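Local coordinates for fatty acid-binding protein 2 (Manduca sexta, PDB 1MDC), which binds fatty acids in a 1:1 molar ratio and carries the hydrophobic ligand in the interior of a beta-barrel, at residues Tyr8-Gln13 with Asp36-Lys41; Glu14-Phe19 with Ala126-Lys131; Ala102-Glu107 with Val115-Ser120. All blocks are in the same frame, centred on the assembly; numbering follows the deposited sequence.

Contact 1: Tyr8-Gln13 with Asp36-Lys41; sequences YSLVKQ and DKPTQK. With SO4 (sulfate ion), chain B.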
loop_
_atom_site.group_PDB
_atom_site.type_symbol
_atom_site.label_atom_id
_atom_site.label_comp_id
_atom_site.label_asym_id
_atom_site.label_seq_id
_atom_site.Cartn_x
_atom_site.Cartn_y
_atom_site.Cartn_z
ATOM N N TYR A 8 0.865 11.341 -4.906
ATOM C CA TYR A 8 0.833 10.425 -6.032
ATOM C C TYR A 8 -0.592 9.891 -6.151
ATOM O O TYR A 8 -1.192 9.498 -5.160
ATOM C CB TYR A 8 1.772 9.256 -5.799
ATOM C CG TYR A 8 3.254 9.663 -5.940
ATOM C CD1 TYR A 8 3.943 10.214 -4.844
ATOM C CD2 TYR A 8 3.935 9.473 -7.132
ATOM C CE1 TYR A 8 5.286 10.581 -4.949
ATOM C CE2 TYR A 8 5.291 9.838 -7.260
ATOM C CZ TYR A 8 5.950 10.381 -6.167
ATOM O OH TYR A 8 7.268 10.739 -6.296
ATOM N N SER A 9 -1.118 9.905 -7.363
ATOM C CA SER A 9 -2.469 9.445 -7.647
ATOM C C SER A 9 -2.427 8.224 -8.552
ATOM O O SER A 9 -1.644 8.150 -9.499
ATOM C CB SER A 9 -3.248 10.467 -8.492
ATOM O OG SER A 9 -3.283 11.661 -7.796
ATOM N N LEU A 10 -3.301 7.264 -8.285
ATOM C CA LEU A 10 -3.343 6.066 -9.106
ATOM C C LEU A 10 -3.713 6.316 -10.559
ATOM O O LEU A 10 -4.722 6.967 -10.849
ATOM C CB LEU A 10 -4.399 5.094 -8.516
ATOM C CG LEU A 10 -4.452 3.778 -9.299
ATOM C CD1 LEU A 10 -3.318 2.841 -8.772
ATOM C CD2 LEU A 10 -5.764 3.158 -8.940
ATOM N N VAL A 11 -2.903 5.779 -11.470
ATOM C CA VAL A 11 -3.171 5.941 -12.881
ATOM C C VAL A 11 -3.572 4.639 -13.561
ATOM O O VAL A 11 -4.289 4.663 -14.532
ATOM C CB VAL A 11 -2.170 6.752 -13.672
ATOM C CG1 VAL A 11 -2.095 8.100 -13.011
ATOM C CG2 VAL A 11 -0.835 6.140 -13.625
ATOM N N LYS A 12 -3.124 3.499 -13.061
ATOM C CA LYS A 12 -3.464 2.214 -13.682
ATOM C C LYS A 12 -3.045 1.079 -12.764
ATOM O O LYS A 12 -2.211 1.272 -11.880
ATOM C CB LYS A 12 -2.616 2.152 -14.959
ATOM C CG LYS A 12 -2.366 0.825 -15.632
ATOM C CD LYS A 12 -1.387 0.963 -16.795
ATOM C CE LYS A 12 -0.389 -0.178 -16.790
ATOM N NZ LYS A 12 0.459 -0.243 -17.993
ATOM N N GLN A 13 -3.605 -0.106 -12.951
ATOM C CA GLN A 13 -3.217 -1.224 -12.103
ATOM C C GLN A 13 -3.452 -2.505 -12.900
ATOM O O GLN A 13 -4.302 -2.479 -13.808
ATOM C CB GLN A 13 -3.991 -1.256 -10.760
ATOM C CG GLN A 13 -5.483 -1.222 -10.951
ATOM C CD GLN A 13 -6.146 -0.908 -9.645
ATOM O OE1 GLN A 13 -5.480 -0.632 -8.669
ATOM N NE2 GLN A 13 -7.468 -0.964 -9.613
ATOM N N ASP A 36 -11.543 2.030 -6.526
ATOM C CA ASP A 36 -10.936 3.201 -5.888
ATOM C C ASP A 36 -9.944 3.957 -6.752
ATOM O O ASP A 36 -9.353 3.379 -7.649
ATOM C CB ASP A 36 -10.120 2.587 -4.714
ATOM C CG ASP A 36 -9.604 3.474 -3.600
ATOM O OD1 ASP A 36 -10.223 4.600 -3.524
ATOM O OD2 ASP A 36 -8.725 3.126 -2.832
ATOM N N LYS A 37 -9.756 5.247 -6.457
ATOM C CA LYS A 37 -8.797 6.088 -7.174
ATOM C C LYS A 37 -8.023 6.759 -6.029
ATOM O O LYS A 37 -8.157 7.961 -5.788
ATOM C CB LYS A 37 -9.452 7.147 -8.065
ATOM C CG LYS A 37 -10.082 6.576 -9.347
ATOM C CD LYS A 37 -9.049 6.070 -10.379
ATOM C CE LYS A 37 -9.584 5.477 -11.696
ATOM N NZ LYS A 37 -8.545 4.873 -12.582
ATOM N N PRO A 38 -7.240 5.973 -5.293
ATOM C CA PRO A 38 -6.489 6.498 -4.159
ATOM C C PRO A 38 -5.305 7.385 -4.495
ATOM O O PRO A 38 -4.786 7.371 -5.610
ATOM C CB PRO A 38 -5.876 5.264 -3.464
ATOM C CG PRO A 38 -5.696 4.224 -4.562
ATOM C CD PRO A 38 -6.760 4.603 -5.625
ATOM N N THR A 39 -4.891 8.164 -3.495
ATOM C CA THR A 39 -3.747 9.064 -3.584
ATOM C C THR A 39 -2.929 8.807 -2.340
ATOM O O THR A 39 -3.466 8.371 -1.313
ATOM C CB THR A 39 -3.977 10.570 -3.688
ATOM O OG1 THR A 39 -4.377 11.069 -2.405
ATOM C CG2 THR A 39 -4.989 10.886 -4.788
ATOM N N GLN A 40 -1.633 9.060 -2.411
ATOM C CA GLN A 40 -0.814 8.853 -1.236
ATOM C C GLN A 40 0.365 9.837 -1.185
ATOM O O GLN A 40 0.970 10.151 -2.211
ATOM C CB GLN A 40 -0.455 7.411 -0.995
ATOM C CG GLN A 40 0.363 6.851 -2.089
ATOM C CD GLN A 40 0.770 5.491 -1.661
ATOM O OE1 GLN A 40 1.742 5.314 -0.936
ATOM N NE2 GLN A 40 -0.001 4.543 -2.105
ATOM N N LYS A 41 0.675 10.343 0.008
ATOM C CA LYS A 41 1.749 11.310 0.208
ATOM C C LYS A 41 2.534 10.893 1.419
ATOM O O LYS A 41 1.928 10.610 2.440
ATOM C CB LYS A 41 1.083 12.601 0.592
ATOM C CG LYS A 41 2.065 13.771 0.793
ATOM C CD LYS A 41 1.428 15.152 1.007
ATOM C CE LYS A 41 0.901 15.492 2.389
ATOM N NZ LYS A 41 0.009 16.668 2.352
HETATM S S SO4 B . 0.953 1.583 1.511
HETATM O O1 SO4 B . 2.134 2.121 2.195
HETATM O O2 SO4 B . 0.741 2.295 0.268
HETATM O O3 SO4 B . 1.146 0.168 1.165
HETATM O O4 SO4 B . -0.238 1.754 2.390
HETATM O O HOH W 1 -8.316 0.834 -7.104
#
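L10 meets P38 from a CG that chi1 (-178°) sets anti to the backbone N; from there CD2 reaches P38 CD, 3.8 Å away. The two side chains cross obliquely, with the L10 CB also against the proline ring. A second torsion matters for Q40: its CG sits between the backbone N and the carbonyl carbon (chi1 63°), and the chain then runs extended to an amide deep in the protein. Q40 OE1 accepts from K106 NZ, while NE2 bonds to the palmitate O1 and makes a weak, long contact of 3.4 Å with the sulfate O2.

The backbones pair as antiparallel strands. Y8 and Q40 form a hydrogen-bonded pair, Y8 N to Q40 O at 2.9 Å and Q40 N to Y8 O at 2.8 Å, and Q40 O also lies at the edge of the Y8 ring, in its plane. Farther out on that ring, the Y8 hydroxyl meets G110 O. S9 and T39 follow as a non-hydrogen-bonded pair, with the methyl T39 CG2 3.5 Å from S9 OG; T39 OG1 is engaged with T54 OG1. Beyond this pair P38 O accepts from L10 N at 3.1 Å. Toward D36 the second segment is loop, and a water bridges the two: it accepts from Q13 NE2 at 3.2 Å and lies 2.8 Å from D36 O.

On its other side strand 8-14 carries a classic beta bulge, V11 and K12 together standing opposite Y129 of strand 122-131. The pairing of strand 8-14 with strand 39-45, with the helices 16-21 and 27-35 inserted between them in sequence, is characteristic of the fatty-acid-binding protein beta-barrel, and Q40 brings it to the hexadecanoate site.

Contact 2: Glu14-Phe19 with Ala126-Lys131; sequences ENFDGF and ARRYYK. With PLM (palmitic acid), chain C.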
loop_
_atom_site.group_PDB
_atom_site.type_symbol
_atom_site.label_atom_id
_atom_site.label_comp_id
_atom_site.label_asym_id
_atom_site.label_seq_id
_atom_site.Cartn_x
_atom_site.Cartn_y
_atom_site.Cartn_z
ATOM N N GLU A 14 -2.713 -3.582 -12.573
ATOM C CA GLU A 14 -2.829 -4.850 -13.258
ATOM C C GLU A 14 -2.873 -5.980 -12.258
ATOM O O GLU A 14 -2.127 -5.932 -11.292
ATOM C CB GLU A 14 -1.531 -5.060 -14.103
ATOM C CG GLU A 14 -1.345 -3.931 -15.065
ATOM C CD GLU A 14 -0.073 -4.008 -15.826
ATOM O OE1 GLU A 14 1.000 -3.922 -15.094
ATOM O OE2 GLU A 14 -0.062 -4.135 -17.000
ATOM N N ASN A 15 -3.733 -6.985 -12.500
ATOM C CA ASN A 15 -3.860 -8.153 -11.629
ATOM C C ASN A 15 -4.238 -7.845 -10.197
ATOM O O ASN A 15 -4.031 -8.676 -9.315
ATOM C CB ASN A 15 -2.566 -9.035 -11.669
ATOM C CG ASN A 15 -2.291 -9.570 -13.067
ATOM O OD1 ASN A 15 -3.203 -9.674 -13.905
ATOM N ND2 ASN A 15 -1.041 -9.897 -13.341
ATOM N N PHE A 16 -4.794 -6.659 -9.958
ATOM C CA PHE A 16 -5.173 -6.308 -8.604
ATOM C C PHE A 16 -6.359 -7.143 -8.123
ATOM O O PHE A 16 -6.442 -7.549 -6.983
ATOM C CB PHE A 16 -5.340 -4.790 -8.441
ATOM C CG PHE A 16 -5.493 -4.243 -7.021
ATOM C CD1 PHE A 16 -4.592 -4.577 -6.023
ATOM C CD2 PHE A 16 -6.547 -3.360 -6.729
ATOM C CE1 PHE A 16 -4.726 -4.037 -4.732
ATOM C CE2 PHE A 16 -6.709 -2.832 -5.444
ATOM C CZ PHE A 16 -5.790 -3.181 -4.457
ATOM N N ASP A 17 -7.289 -7.419 -8.996
ATOM C CA ASP A 17 -8.423 -8.224 -8.570
ATOM C C ASP A 17 -7.972 -9.618 -8.122
ATOM O O ASP A 17 -8.464 -10.211 -7.164
ATOM C CB ASP A 17 -9.402 -8.307 -9.758
ATOM C CG ASP A 17 -10.655 -9.124 -9.436
ATOM O OD1 ASP A 17 -11.620 -8.406 -8.927
ATOM O OD2 ASP A 17 -10.787 -10.321 -9.639
ATOM N N GLY A 18 -6.994 -10.153 -8.839
ATOM C CA GLY A 18 -6.438 -11.465 -8.558
ATOM C C GLY A 18 -5.804 -11.494 -7.216
ATOM O O GLY A 18 -5.963 -12.436 -6.446
ATOM N N PHE A 19 -5.076 -10.430 -6.923
ATOM C CA PHE A 19 -4.448 -10.373 -5.630
ATOM C C PHE A 19 -5.510 -10.288 -4.517
ATOM O O PHE A 19 -5.367 -10.922 -3.484
ATOM C CB PHE A 19 -3.531 -9.075 -5.474
ATOM C CG PHE A 19 -3.221 -8.766 -4.037
ATOM C CD1 PHE A 19 -2.325 -9.543 -3.311
ATOM C CD2 PHE A 19 -3.826 -7.691 -3.412
ATOM C CE1 PHE A 19 -2.036 -9.251 -1.984
ATOM C CE2 PHE A 19 -3.556 -7.396 -2.059
ATOM C CZ PHE A 19 -2.667 -8.162 -1.352
ATOM N N ALA A 126 0.913 -8.400 -8.867
ATOM C CA ALA A 126 -0.053 -7.325 -9.156
ATOM C C ALA A 126 0.752 -6.036 -9.185
ATOM O O ALA A 126 1.766 -5.979 -8.482
ATOM C CB ALA A 126 -1.198 -7.161 -8.096
ATOM N N ARG A 127 0.319 -5.043 -9.976
ATOM C CA ARG A 127 1.030 -3.787 -10.066
ATOM C C ARG A 127 0.082 -2.632 -9.973
ATOM O O ARG A 127 -1.025 -2.713 -10.490
ATOM C CB ARG A 127 1.657 -3.667 -11.449
ATOM C CG ARG A 127 2.994 -4.347 -11.509
ATOM C CD ARG A 127 4.092 -3.355 -11.213
ATOM N NE ARG A 127 5.438 -3.868 -11.227
ATOM C CZ ARG A 127 6.158 -3.943 -12.338
ATOM N NH1 ARG A 127 5.632 -3.578 -13.489
ATOM N NH2 ARG A 127 7.423 -4.412 -12.286
ATOM N N ARG A 128 0.526 -1.564 -9.310
ATOM C CA ARG A 128 -0.259 -0.347 -9.176
ATOM C C ARG A 128 0.708 0.756 -9.582
ATOM O O ARG A 128 1.801 0.832 -9.050
ATOM C CB ARG A 128 -0.931 -0.061 -7.847
ATOM C CG ARG A 128 -1.775 -1.282 -7.373
ATOM C CD ARG A 128 -2.499 -0.898 -6.094
ATOM N NE ARG A 128 -3.856 -0.385 -6.325
ATOM C CZ ARG A 128 -4.563 0.102 -5.306
ATOM N NH1 ARG A 128 -4.057 0.157 -4.066
ATOM N NH2 ARG A 128 -5.760 0.525 -5.531
ATOM N N TYR A 129 0.310 1.557 -10.552
ATOM C CA TYR A 129 1.095 2.652 -11.099
ATOM C C TYR A 129 0.463 3.992 -10.682
ATOM O O TYR A 129 -0.727 4.263 -10.918
ATOM C CB TYR A 129 1.147 2.563 -12.650
ATOM C CG TYR A 129 1.665 1.235 -13.124
ATOM C CD1 TYR A 129 3.031 1.002 -13.320
ATOM C CD2 TYR A 129 0.770 0.198 -13.386
ATOM C CE1 TYR A 129 3.506 -0.217 -13.748
ATOM C CE2 TYR A 129 1.235 -1.044 -13.827
ATOM C CZ TYR A 129 2.574 -1.257 -14.017
ATOM O OH TYR A 129 3.018 -2.474 -14.445
ATOM N N TYR A 130 1.281 4.840 -10.054
ATOM C CA TYR A 130 0.803 6.134 -9.610
ATOM C C TYR A 130 1.688 7.223 -10.200
ATOM O O TYR A 130 2.837 6.981 -10.539
ATOM C CB TYR A 130 0.988 6.149 -8.080
ATOM C CG TYR A 130 0.146 5.267 -7.153
ATOM C CD1 TYR A 130 0.386 3.908 -7.058
ATOM C CD2 TYR A 130 -0.843 5.859 -6.359
ATOM C CE1 TYR A 130 -0.395 3.124 -6.181
ATOM C CE2 TYR A 130 -1.610 5.099 -5.478
ATOM C CZ TYR A 130 -1.368 3.725 -5.412
ATOM O OH TYR A 130 -2.087 2.980 -4.542
ATOM N N LYS A 131 1.133 8.405 -10.316
ATOM C CA LYS A 131 1.836 9.528 -10.862
ATOM C C LYS A 131 1.588 10.804 -10.027
ATOM O O LYS A 131 0.483 11.071 -9.570
ATOM C CB LYS A 131 1.221 9.603 -12.259
ATOM C CG LYS A 131 1.948 10.443 -13.246
ATOM C CD LYS A 131 2.878 9.642 -14.104
ATOM C CE LYS A 131 2.347 9.396 -15.494
ATOM N NZ LYS A 131 3.062 8.307 -16.180
HETATM C C1 PLM C . -0.563 0.626 -2.496
HETATM O O1 PLM C . 0.372 1.422 -2.300
HETATM O O2 PLM C . -1.298 0.681 -3.495
HETATM C C2 PLM C . -0.916 -0.455 -1.449
HETATM C C3 PLM C . -2.059 -1.428 -1.820
HETATM C C4 PLM C . -3.399 -1.009 -1.152
HETATM C C5 PLM C . -3.747 -1.866 0.083
HETATM C C6 PLM C . -4.920 -2.822 -0.192
HETATM C C7 PLM C . -4.883 -3.927 0.856
HETATM C C8 PLM C . -6.138 -4.780 0.960
HETATM C C9 PLM C . -5.623 -6.220 0.978
HETATM C CA PLM C . -5.817 -6.971 2.303
HETATM C CB PLM C . -4.466 -7.506 2.803
HETATM C CC PLM C . -4.606 -8.685 3.801
HETATM C CD PLM C . -3.219 -9.152 4.350
HETATM C CE PLM C . -2.881 -10.590 3.970
HETATM C CF PLM C . -2.794 -10.684 2.447
HETATM C CG PLM C . -2.421 -12.092 1.917
#
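A126 fits its methyl against the turn at N15 and the first turn of helix 16-21: CB is 3.4 Å from N15 O and 4.0 Å from F19 CB. R127 makes the one strand-like pairing of the contact, a hydrogen-bonded antiparallel pair with E14 in which each backbone N donates to the other residue's carbonyl. Its side chain turns away, NE to T116 OG1 and NH1 in-plane to the hydroxyl of Y129.

R128 points the other way, into the barrel. Its chain bends at chi3 (94°), bringing NE over the centre of the F16 ring, and the guanidinium lies flat on that face with the planes 15° apart. The cation-pi distance from R128 CZ to the ring centroid is 4.0 Å, and CD adds a CH-pi contact over the same face. NE also donates to Q13 OE1, which together with the stack would limit rotation of the guanidinium, while NH1 donates to palmitate O2 at 2.9 Å.

Y129 donates its OH to E14 OE1 at 2.6 Å, on the syn side of the carboxylate and 32° out of its plane, while R127 NH1 donates to the same hydroxyl at 3.0 Å. A phenylalanine at Y129 would probably leave E14 OE1 and R127 NH1 without the hydroxyl that links them. Y130 returns to the interior, where its OH donates to palmitate O2 at 2.6 Å, so this oxygen is gripped twice.

Strand 122-131 lies between strands 8-14 and 112-119, with the first turn of helix 16-21 set beside A126 and F19 packed on I117 and S119.

Contact 3: Ala102-Glu107 with Val115-Ser120; sequences ATFKKE and VTITSS. With SO4 (sulfate ion), chain B.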
loop_
_atom_site.group_PDB
_atom_site.type_symbol
_atom_site.label_atom_id
_atom_site.label_comp_id
_atom_site.label_asym_id
_atom_site.label_seq_id
_atom_site.Cartn_x
_atom_site.Cartn_y
_atom_site.Cartn_z
ATOM N N ALA A 102 1.548 -10.464 2.788
ATOM C CA ALA A 102 1.642 -9.867 1.478
ATOM C C ALA A 102 2.771 -8.845 1.550
ATOM O O ALA A 102 3.081 -8.322 2.644
ATOM C CB ALA A 102 0.380 -9.148 1.070
ATOM N N THR A 103 3.378 -8.559 0.387
ATOM C CA THR A 103 4.474 -7.599 0.294
ATOM C C THR A 103 4.116 -6.552 -0.730
ATOM O O THR A 103 3.711 -6.865 -1.833
ATOM C CB THR A 103 5.783 -8.340 -0.144
ATOM O OG1 THR A 103 6.138 -9.180 0.924
ATOM C CG2 THR A 103 6.920 -7.367 -0.338
ATOM N N PHE A 104 4.237 -5.295 -0.374
ATOM C CA PHE A 104 3.937 -4.226 -1.308
ATOM C C PHE A 104 5.264 -3.471 -1.453
ATOM O O PHE A 104 5.679 -2.799 -0.511
ATOM C CB PHE A 104 2.890 -3.232 -0.792
ATOM C CG PHE A 104 1.629 -3.923 -0.302
ATOM C CD1 PHE A 104 0.706 -4.411 -1.161
ATOM C CD2 PHE A 104 1.405 -4.020 1.091
ATOM C CE1 PHE A 104 -0.463 -5.040 -0.662
ATOM C CE2 PHE A 104 0.263 -4.621 1.594
ATOM C CZ PHE A 104 -0.659 -5.144 0.700
ATOM N N LYS A 105 5.945 -3.624 -2.601
ATOM C CA LYS A 105 7.240 -2.981 -2.876
ATOM C C LYS A 105 6.963 -1.656 -3.596
ATOM O O LYS A 105 6.464 -1.652 -4.730
ATOM C CB LYS A 105 8.185 -3.957 -3.609
ATOM C CG LYS A 105 9.662 -3.471 -3.738
ATOM C CD LYS A 105 10.477 -4.444 -4.621
ATOM C CE LYS A 105 11.693 -3.965 -5.454
ATOM N NZ LYS A 105 12.894 -4.805 -5.280
ATOM N N LYS A 106 7.251 -0.530 -2.918
ATOM C CA LYS A 106 6.981 0.779 -3.506
ATOM C C LYS A 106 8.259 1.427 -3.992
ATOM O O LYS A 106 9.110 1.754 -3.199
ATOM C CB LYS A 106 6.358 1.631 -2.427
ATOM C CG LYS A 106 5.230 0.903 -1.719
ATOM C CD LYS A 106 4.463 1.664 -0.603
ATOM C CE LYS A 106 3.821 2.973 -0.982
ATOM N NZ LYS A 106 3.208 3.645 0.204
ATOM N N GLU A 107 8.387 1.592 -5.293
ATOM C CA GLU A 107 9.576 2.186 -5.866
ATOM C C GLU A 107 9.302 3.551 -6.447
ATOM O O GLU A 107 8.509 3.689 -7.367
ATOM C CB GLU A 107 10.163 1.246 -6.940
ATOM C CG GLU A 107 10.701 -0.096 -6.383
ATOM C CD GLU A 107 11.166 -0.992 -7.510
ATOM O OE1 GLU A 107 10.397 -1.599 -8.232
ATOM O OE2 GLU A 107 12.450 -0.995 -7.698
ATOM N N VAL A 115 4.144 0.123 -7.609
ATOM C CA VAL A 115 3.992 -0.741 -6.463
ATOM C C VAL A 115 3.824 -2.157 -7.001
ATOM O O VAL A 115 2.957 -2.384 -7.830
ATOM C CB VAL A 115 2.711 -0.392 -5.654
ATOM C CG1 VAL A 115 2.600 -1.344 -4.439
ATOM C CG2 VAL A 115 2.773 1.040 -5.054
ATOM N N THR A 116 4.664 -3.072 -6.550
ATOM C CA THR A 116 4.616 -4.447 -6.989
ATOM C C THR A 116 4.106 -5.199 -5.782
ATOM O O THR A 116 4.674 -5.077 -4.714
ATOM C CB THR A 116 6.014 -4.911 -7.319
ATOM O OG1 THR A 116 6.429 -4.020 -8.357
ATOM C CG2 THR A 116 5.913 -6.336 -7.918
ATOM N N ILE A 117 3.046 -5.975 -5.961
ATOM C CA ILE A 117 2.476 -6.713 -4.867
ATOM C C ILE A 117 2.491 -8.199 -5.063
ATOM O O ILE A 117 2.096 -8.669 -6.125
ATOM C CB ILE A 117 0.997 -6.268 -4.958
ATOM C CG1 ILE A 117 0.870 -4.737 -4.796
ATOM C CG2 ILE A 117 0.308 -6.953 -3.803
ATOM C CD1 ILE A 117 -0.554 -4.181 -4.951
ATOM N N THR A 118 2.952 -8.915 -4.041
ATOM C CA THR A 118 3.023 -10.369 -4.050
ATOM C C THR A 118 2.259 -10.871 -2.817
ATOM O O THR A 118 2.126 -10.141 -1.828
ATOM C CB THR A 118 4.409 -10.920 -4.195
ATOM O OG1 THR A 118 5.238 -10.301 -3.248
ATOM C CG2 THR A 118 4.942 -10.710 -5.616
ATOM N N SER A 119 1.726 -12.104 -2.855
ATOM C CA SER A 119 0.948 -12.661 -1.737
ATOM C C SER A 119 1.357 -14.084 -1.417
ATOM O O SER A 119 1.850 -14.797 -2.280
ATOM C CB SER A 119 -0.436 -12.744 -2.381
ATOM O OG SER A 119 -1.277 -13.667 -1.799
ATOM N N SER A 120 1.169 -14.532 -0.195
ATOM C CA SER A 120 1.576 -15.896 0.082
ATOM C C SER A 120 0.525 -16.894 -0.423
ATOM O O SER A 120 0.736 -18.101 -0.368
ATOM C CB SER A 120 1.794 -16.112 1.586
ATOM O OG SER A 120 0.590 -15.767 2.254
HETATM S S SO4 B . 0.953 1.583 1.511
HETATM O O1 SO4 B . 2.134 2.121 2.195
HETATM O O2 SO4 B . 0.741 2.295 0.268
HETATM O O3 SO4 B . 1.146 0.168 1.165
HETATM O O4 SO4 B . -0.238 1.754 2.390
HETATM O O HOH W 2 7.751 -1.950 -7.449
#
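F104 turns the edge of its ring to I117, whose CG1 lies in the ring plane, 3.7 Å from F104 CD1; I117 CG2 touches the same ring atom. The ring of H93, on the neighbouring strand 90-97, meets the phenyl group with the planes at about 60°. F104 and I117 belong to the beta hairpin of strands 100-109 and 112-119, part of the antiparallel wall of the barrel.

F104 and I117 form a non-hydrogen-bonded pair, as do A102 with S119 and K106 with V115, and the side chains of all three pairs lie on one face of the sheet. This face is turned to the ligand: the palmitate touches A102, K106 and V115. V115 CG1 also lies 4.1 Å from F104 CB. T103, K105, T116 and T118 occupy the other face.

Two hydrogen-bonded pairs, T103 with T118 and K105 with T116, join the two strands. T103 N donates to T118 O at 3.0 Å and K105 N to T116 O at 2.9 Å, each matched by a return bond. On the face of K105 and T116, a water 2.6 Å from T116 OG1 is also within bonding distance of K105 O and E107 OE1; the same threonine oxygen receives R127 NE.

K106 and V115 lie side by side and point the same way, CG of the lysine against CG2 of the valine. Farther along, the lysine ammonium is shared between Q40 OE1 and a sulfate, probably from the crystallisation liquor: K106 NZ donates to sulfate O1 at 2.7 Å and to O2 at 2.8 Å.

In the fold
The three contacts belong to one antiparallel sheet, and strand 122-131 joins them. Contact 1 meets contact 2 where V11 N lies 2.7 Å from Y129 O and Q13 OE1 lies 2.9 Å from R128 NE. Contact 2 meets contact 3 through A126 O and I117 N, 2.8 Å apart, and through R128 O and V115 N, also 2.8 Å apart. Contacts 1 and 3 are farther separated, about 15 Å between centres, yet their side chains meet inside the barrel, Q40 against K106. Around the palmitate carboxylate, contact 1 supplies Q40 to one oxygen and contact 2 supplies R128 and Y130 to the other.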